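Local structure of Thiol:disulfide interchange protein (Proteus mirabilis, 4OD7) at residues F28-P33 and Q88-L93; M73-A78 and A125-F130; K95-Q98 and S102-S105. The protein probably acts as a periplasmic dithiol oxidase of the thioredoxin fold, passing disulfide bonds to proteins as they fold. The protein carries 1 engineered substitution. All coordinates share one frame; numbering follows the deposited sequence.

Contact 1 of 3, residues F28-P33 and Q88-L93; sequences FSFYSP and QVSPAL. Engineered in segment 28-33: Ser32 (natural residue Cys).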
# COMPACT_ATOMS: atom_id res chain seq x y z
N PHE A 28 -1.40 -3.13 0.44
CA PHE A 28 -2.54 -2.91 -0.45
C PHE A 28 -2.56 -3.94 -1.55
O PHE A 28 -1.61 -4.69 -1.72
CB PHE A 28 -2.48 -1.48 -1.03
CG PHE A 28 -1.56 -1.33 -2.23
CD1 PHE A 28 -2.07 -1.22 -3.53
CD2 PHE A 28 -0.17 -1.29 -2.07
CE1 PHE A 28 -1.22 -1.05 -4.61
CE2 PHE A 28 0.66 -1.14 -3.15
CZ PHE A 28 0.12 -1.01 -4.42
N SER A 29 -3.64 -3.95 -2.30
CA SER A 29 -3.78 -4.72 -3.51
C SER A 29 -4.49 -3.88 -4.58
O SER A 29 -5.46 -3.16 -4.29
CB SER A 29 -4.57 -6.02 -3.26
OG SER A 29 -4.80 -6.73 -4.46
N PHE A 30 -4.00 -3.98 -5.81
CA PHE A 30 -4.66 -3.33 -6.92
C PHE A 30 -6.01 -3.95 -7.18
O PHE A 30 -6.85 -3.34 -7.81
CB PHE A 30 -3.83 -3.42 -8.16
CG PHE A 30 -2.70 -2.46 -8.18
CD1 PHE A 30 -2.95 -1.08 -8.26
CD2 PHE A 30 -1.37 -2.90 -8.14
CE1 PHE A 30 -1.92 -0.15 -8.32
CE2 PHE A 30 -0.33 -1.99 -8.19
CZ PHE A 30 -0.61 -0.60 -8.26
N TYR A 31 -6.23 -5.14 -6.64
CA TYR A 31 -7.52 -5.84 -6.78
C TYR A 31 -8.60 -5.44 -5.78
O TYR A 31 -9.75 -5.67 -6.03
CB TYR A 31 -7.29 -7.32 -6.64
CG TYR A 31 -6.71 -7.99 -7.87
CD1 TYR A 31 -7.55 -8.37 -8.90
CD2 TYR A 31 -5.36 -8.25 -7.99
CE1 TYR A 31 -7.06 -9.02 -10.01
CE2 TYR A 31 -4.86 -8.90 -9.11
CZ TYR A 31 -5.73 -9.27 -10.11
OH TYR A 31 -5.31 -9.92 -11.23
N SER A 32 -8.19 -4.78 -4.71
CA SER A 32 -9.02 -4.48 -3.58
C SER A 32 -9.86 -3.18 -3.79
O SER A 32 -9.30 -2.09 -3.97
CB SER A 32 -8.10 -4.38 -2.36
OG SER A 32 -8.68 -3.64 -1.32
N PRO A 33 -11.20 -3.30 -3.78
CA PRO A 33 -11.96 -2.07 -3.89
C PRO A 33 -11.72 -1.15 -2.72
O PRO A 33 -11.67 0.04 -2.90
CB PRO A 33 -13.42 -2.55 -3.95
CG PRO A 33 -13.33 -3.93 -4.42
CD PRO A 33 -12.06 -4.48 -3.86
N GLN A 88 2.45 7.65 -11.57
CA GLN A 88 2.01 7.57 -12.95
C GLN A 88 1.24 6.28 -13.27
O GLN A 88 0.28 6.32 -13.99
CB GLN A 88 3.23 7.67 -13.90
CG GLN A 88 3.87 9.06 -14.07
CD GLN A 88 4.46 9.68 -12.80
OE1 GLN A 88 5.12 9.02 -11.98
NE2 GLN A 88 4.22 10.98 -12.63
N VAL A 89 1.65 5.13 -12.74
CA VAL A 89 1.06 3.85 -13.15
C VAL A 89 0.02 3.41 -12.15
O VAL A 89 -0.90 2.68 -12.52
CB VAL A 89 2.10 2.69 -13.29
CG1 VAL A 89 3.29 3.10 -14.11
CG2 VAL A 89 2.60 2.20 -11.96
N SER A 90 0.16 3.85 -10.89
CA SER A 90 -0.76 3.41 -9.84
C SER A 90 -2.23 3.64 -10.25
O SER A 90 -3.01 2.71 -10.17
CB SER A 90 -0.43 4.09 -8.52
OG SER A 90 -1.32 3.66 -7.52
N PRO A 91 -2.62 4.86 -10.70
CA PRO A 91 -4.00 5.01 -11.12
C PRO A 91 -4.41 4.07 -12.27
O PRO A 91 -5.52 3.51 -12.27
CB PRO A 91 -4.06 6.47 -11.53
CG PRO A 91 -3.00 7.12 -10.78
CD PRO A 91 -1.92 6.16 -10.72
N ALA A 92 -3.50 3.86 -13.21
CA ALA A 92 -3.78 3.00 -14.40
C ALA A 92 -3.90 1.51 -14.07
O ALA A 92 -4.66 0.77 -14.71
CB ALA A 92 -2.66 3.19 -15.50
N LEU A 93 -3.17 1.08 -13.05
CA LEU A 93 -3.20 -0.30 -12.64
C LEU A 93 -4.49 -0.56 -11.89
O LEU A 93 -5.12 -1.57 -12.10
CB LEU A 93 -2.00 -0.60 -11.79
CG LEU A 93 -0.65 -0.64 -12.52
CD1 LEU A 93 0.40 -0.73 -11.49
CD2 LEU A 93 -0.49 -1.76 -13.52
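Phe30 presents one face of its ring to Leu93. Leu93 CB lies 3.7 Å from the ring centroid and 19° off the normal, displaced toward the rim, which meets the geometry of a CH-pi contact. Leu93 CD1 lies over the same face, 3.4 Å from Phe30 CZ. At the remaining contact Ser90 O stands 3.6 Å from Phe30 CE1, oblique to the ring. Phe28 comes edge-on to the opposite face, its CE1 3.6 Å above the plane, over the centre of the Phe30 ring. Phe30 is thus held between Phe28, two residues earlier, and helix 86-99. Its CG is anti to its carbonyl carbon (chi1 -78°), which directs the ring at the helix.

The backbone behind the ring is a type I turn from Ser29 to Ser32, closed by Ser32 N to Ser29 O at 3.2 Å. Within it Ser29 OG accepts from Tyr31 N at 3.1 Å and 151°, an ST turn. Farther out, Phe94 meets the Phe30 ring edge-to-face, and the His62 ring also meets it. The engineered Ser32 occupies the redox-active cysteine position that naturally pairs with Cys35; here its OG caps Cys35 N and also bonds an acidic side chain of the bound peptide.

No hydrogen bond spans the two segments. Apolar and aromatic packing therefore fits the active-site loop to this part of the helix, while Phe30 N is bound by His62 NE2, and Phe30 O and Ser32 O by Gln98 NE2.

Contact 2 of 3, residues M73-A78 and A125-F130; sequences MTRAWA and AAINSF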
# COMPACT_ATOMS: atom_id res chain seq x y z
N MET A 73 1.05 -8.84 -9.95
CA MET A 73 0.82 -7.45 -9.66
C MET A 73 1.74 -6.95 -8.59
O MET A 73 2.10 -5.78 -8.57
CB MET A 73 -0.66 -7.24 -9.28
CG MET A 73 -1.57 -7.35 -10.53
SD MET A 73 -1.35 -6.17 -11.85
CE MET A 73 -1.88 -4.69 -11.04
N THR A 74 2.16 -7.84 -7.71
CA THR A 74 3.19 -7.50 -6.75
C THR A 74 4.51 -7.20 -7.42
O THR A 74 5.18 -6.27 -7.03
CB THR A 74 3.38 -8.64 -5.74
OG1 THR A 74 2.19 -8.77 -4.98
CG2 THR A 74 4.55 -8.41 -4.82
N ARG A 75 4.86 -7.96 -8.45
CA ARG A 75 6.07 -7.68 -9.24
C ARG A 75 5.93 -6.35 -10.02
O ARG A 75 6.86 -5.58 -10.05
CB ARG A 75 6.38 -8.82 -10.19
CG ARG A 75 7.68 -8.63 -11.01
CD ARG A 75 8.08 -9.96 -11.65
NE ARG A 75 8.54 -10.95 -10.67
CZ ARG A 75 9.77 -11.04 -10.19
NH1 ARG A 75 10.73 -10.23 -10.61
NH2 ARG A 75 10.04 -11.96 -9.30
N ALA A 76 4.75 -6.08 -10.58
CA ALA A 76 4.44 -4.81 -11.23
C ALA A 76 4.70 -3.65 -10.28
O ALA A 76 5.25 -2.63 -10.67
CB ALA A 76 2.98 -4.78 -11.68
N TRP A 77 4.28 -3.80 -9.05
CA TRP A 77 4.45 -2.72 -8.11
C TRP A 77 5.95 -2.54 -7.81
O TRP A 77 6.42 -1.43 -7.69
CB TRP A 77 3.68 -2.98 -6.83
CG TRP A 77 3.78 -1.82 -5.83
CD1 TRP A 77 4.25 -1.89 -4.58
CD2 TRP A 77 3.40 -0.46 -6.04
NE1 TRP A 77 4.18 -0.68 -3.98
CE2 TRP A 77 3.66 0.23 -4.85
CE3 TRP A 77 2.85 0.24 -7.11
CZ2 TRP A 77 3.39 1.59 -4.70
CZ3 TRP A 77 2.57 1.60 -6.95
CH2 TRP A 77 2.85 2.25 -5.77
N ALA A 78 6.68 -3.65 -7.69
CA ALA A 78 8.14 -3.59 -7.56
C ALA A 78 8.79 -2.85 -8.76
O ALA A 78 9.77 -2.18 -8.60
CB ALA A 78 8.73 -4.98 -7.41
N ALA A 125 14.06 -4.41 -18.94
CA ALA A 125 15.31 -4.52 -18.19
C ALA A 125 15.00 -4.72 -16.71
O ALA A 125 15.57 -5.57 -16.05
CB ALA A 125 16.15 -3.27 -18.38
N ALA A 126 14.03 -3.97 -16.23
CA ALA A 126 13.69 -3.96 -14.81
C ALA A 126 12.94 -5.22 -14.33
O ALA A 126 13.18 -5.66 -13.23
CB ALA A 126 12.86 -2.69 -14.47
N ILE A 127 12.04 -5.78 -15.14
CA ILE A 127 11.01 -6.69 -14.63
C ILE A 127 11.58 -7.94 -13.93
O ILE A 127 11.01 -8.40 -12.95
CB ILE A 127 10.02 -7.12 -15.75
CG1 ILE A 127 8.92 -7.97 -15.16
CG2 ILE A 127 10.75 -7.83 -16.89
CD1 ILE A 127 7.86 -8.30 -16.11
N ASN A 128 12.71 -8.48 -14.41
CA ASN A 128 13.34 -9.61 -13.74
C ASN A 128 14.74 -9.25 -13.22
O ASN A 128 15.58 -10.11 -12.93
CB ASN A 128 13.42 -10.79 -14.67
CG ASN A 128 12.05 -11.33 -15.02
OD1 ASN A 128 11.25 -11.65 -14.15
ND2 ASN A 128 11.76 -11.39 -16.31
N SER A 129 14.95 -7.97 -12.99
CA SER A 129 16.19 -7.50 -12.42
C SER A 129 16.34 -7.94 -10.97
O SER A 129 15.37 -8.21 -10.31
CB SER A 129 16.28 -5.97 -12.53
OG SER A 129 15.30 -5.34 -11.75
N PHE A 130 17.59 -8.01 -10.52
CA PHE A 130 17.93 -8.27 -9.14
C PHE A 130 17.21 -7.30 -8.25
O PHE A 130 16.72 -7.68 -7.21
CB PHE A 130 19.45 -8.13 -8.93
CG PHE A 130 19.88 -8.21 -7.50
CD1 PHE A 130 20.29 -9.40 -6.95
CD2 PHE A 130 19.85 -7.10 -6.69
CE1 PHE A 130 20.68 -9.46 -5.65
CE2 PHE A 130 20.23 -7.18 -5.40
CZ PHE A 130 20.64 -8.35 -4.88
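Arg75 reaches from helix 70-83 to the carbonyl of Ile127, and its NH1 donates to Ile127 O at 3.0 Å with an N-H...O angle of 153°. The acceptor lies close to the guanidinium plane, at the edge of the group, and the donor lies in the carbonyl plane, so both flat groups are well oriented for the bond. The conformation of Arg75 explains the reach. CG is anti to the backbone N (chi1 -177°) and the next torsion is also extended, carrying the chain straight off the helix; a bend at chi3 (-70°) then brings NH1 to Ile127 O. At the bend, CD lies 3.6 Å from Ile127 O and 4.1 Å from Ile127 CG1.

Ile127 itself is extended, with CG1 anti to its backbone N, and its side chain runs across that of Arg75 at about a right angle. Asn128 points its CB away from the helix, yet its end swings back: OD1 stands 3.8 Å from Arg75 NH1, over a face of the guanidinium, which is packing and not a hydrogen bond. The strongest polar partner of Arg75 is Asn133 OD1, on helix 130-145, which NH1 also binds.

Two bonds to Ala126 O hold the turn that carries the acceptor. This type I turn from Ala126 to Ser129 places Ser129 N 2.9 Å from Ala126 O, and Ser129 OG donates to the same oxygen at 2.6 Å. That OG also caps Val132 N, making Ser129 the N-cap of the following helix.

The contact lies at the surface, where helix 120-126 gives way to helix 130-145. Helix 130-145 packs Val132 against Arg75 and Leu135 against Ala78, whereas Ala76 faces helix 106-115 and Trp77 meets Phe28 at the end of strand 24-28.

Contact 3 of 3, residues K95-Q98 and S102-S105; sequences KGIQ and SIRS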
# COMPACT_ATOMS: atom_id res chain seq x y z
N LYS A 95 -7.23 1.14 -12.34
CA LYS A 95 -8.23 1.25 -13.38
C LYS A 95 -8.32 -0.02 -14.22
O LYS A 95 -9.40 -0.54 -14.47
CB LYS A 95 -7.96 2.48 -14.24
CG LYS A 95 -8.86 2.58 -15.42
CD LYS A 95 -8.51 3.70 -16.34
CE LYS A 95 -9.31 3.49 -17.63
NZ LYS A 95 -10.76 3.39 -17.38
N GLY A 96 -7.17 -0.52 -14.66
CA GLY A 96 -7.16 -1.66 -15.53
C GLY A 96 -7.64 -2.90 -14.83
O GLY A 96 -8.21 -3.75 -15.43
N ILE A 97 -7.43 -2.99 -13.54
CA ILE A 97 -7.96 -4.12 -12.81
C ILE A 97 -9.45 -3.92 -12.52
O ILE A 97 -10.25 -4.77 -12.82
CB ILE A 97 -7.23 -4.34 -11.46
CG1 ILE A 97 -5.75 -4.65 -11.67
CG2 ILE A 97 -7.94 -5.45 -10.66
CD1 ILE A 97 -5.48 -6.00 -12.27
N GLN A 98 -9.81 -2.79 -11.95
CA GLN A 98 -11.12 -2.66 -11.38
C GLN A 98 -12.17 -1.95 -12.19
O GLN A 98 -13.35 -2.19 -11.99
CB GLN A 98 -10.98 -1.95 -10.05
CG GLN A 98 -10.22 -2.80 -9.14
CD GLN A 98 -10.34 -2.40 -7.76
OE1 GLN A 98 -11.44 -2.12 -7.30
NE2 GLN A 98 -9.20 -2.33 -7.07
N SER A 102 -9.31 -4.52 -18.15
CA SER A 102 -8.56 -4.69 -19.35
C SER A 102 -7.22 -5.43 -19.12
O SER A 102 -6.59 -5.90 -20.09
CB SER A 102 -8.31 -3.32 -19.96
OG SER A 102 -7.95 -2.39 -18.97
N ILE A 103 -6.81 -5.55 -17.85
CA ILE A 103 -5.56 -6.20 -17.50
C ILE A 103 -5.88 -7.64 -17.26
O ILE A 103 -6.40 -7.99 -16.20
CB ILE A 103 -4.86 -5.55 -16.29
CG1 ILE A 103 -4.48 -4.12 -16.66
CG2 ILE A 103 -3.62 -6.35 -15.89
CD1 ILE A 103 -3.94 -3.31 -15.51
N ARG A 104 -5.55 -8.45 -18.27
CA ARG A 104 -5.85 -9.87 -18.34
C ARG A 104 -4.64 -10.75 -18.21
O ARG A 104 -4.76 -11.90 -17.83
CB ARG A 104 -6.39 -10.14 -19.74
CG ARG A 104 -7.58 -9.35 -20.15
CD ARG A 104 -7.53 -9.19 -21.64
NE ARG A 104 -8.73 -8.53 -22.12
CZ ARG A 104 -9.66 -9.12 -22.86
NH1 ARG A 104 -9.54 -10.39 -23.23
NH2 ARG A 104 -10.73 -8.43 -23.22
N SER A 105 -3.48 -10.23 -18.57
CA SER A 105 -2.27 -11.04 -18.65
C SER A 105 -1.05 -10.22 -18.28
O SER A 105 -1.16 -9.03 -18.11
CB SER A 105 -2.10 -11.59 -20.04
OG SER A 105 -1.66 -10.55 -20.86
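Ile103 folds back over Gly96 in the loop joining helix 86-99 to helix 106-115, part of the helical domain inserted in the thioredoxin fold of DsbA enzymes. Its CB lies 3.9 Å from Gly96 O. One branch, CG2, meets Ile97 CD1 at 4.1 Å; Ile97 points its CB away, but its CD1 returns toward the loop. The other branch starts at CG1, which is anti to its own carbonyl carbon (chi1 -64°) and rests 3.8 Å from Gly96 CA. An extended second torsion then carries CD1 in toward the helix backbone, to 3.6 Å from Gly96 CA and 4.0 Å from Ile97 N. Gly96 has no side chain, and the place a CB would take on it collides with Ile103 CD1, so the methyl can lie directly on the backbone.

The loop is also tied by Gly96 O, which receives two weak hydrogen bonds. Ile103 N donates at 3.3 Å and 161°, nearly straight but long; Ser102 N comes nearer, at 3.0 Å, but bends to 123°. Neither bond combines short distance with good direction. The helix takes a wider pi-type turn over 95-98. Beyond the loop, Ile103 continues onto Ile109 and Thr112 of helix 106-115.

Ser102 OG, hydrogen-bonded to Thr100 OG1, completes the approach by lying 3.6 Å from Gly96 CA.

Overall arrangement
Contacts 1 and 3 share helix 86-99, and their centres are about 9 Å apart; contact 2 lies about 15 Å from the centre of contact 1 and 17 Å from that of contact 3. Along the chain the segments of contacts 1 and 2 alternate, contact 3 follows contact 1, and both its segments fall between those of contact 2. Met73 CE packs 3.4 Å from Phe30 CD2, and Tyr31 CD1 3.4 Å from Ile97 CG2. The helices from 70 to 145 come between strands 58-62 and 153-156, so contact 1 joins this helical insertion to the active-site loop; within it, contact 2 ties helix 70-83 to the turn after helix 120-126, and contact 3 is local.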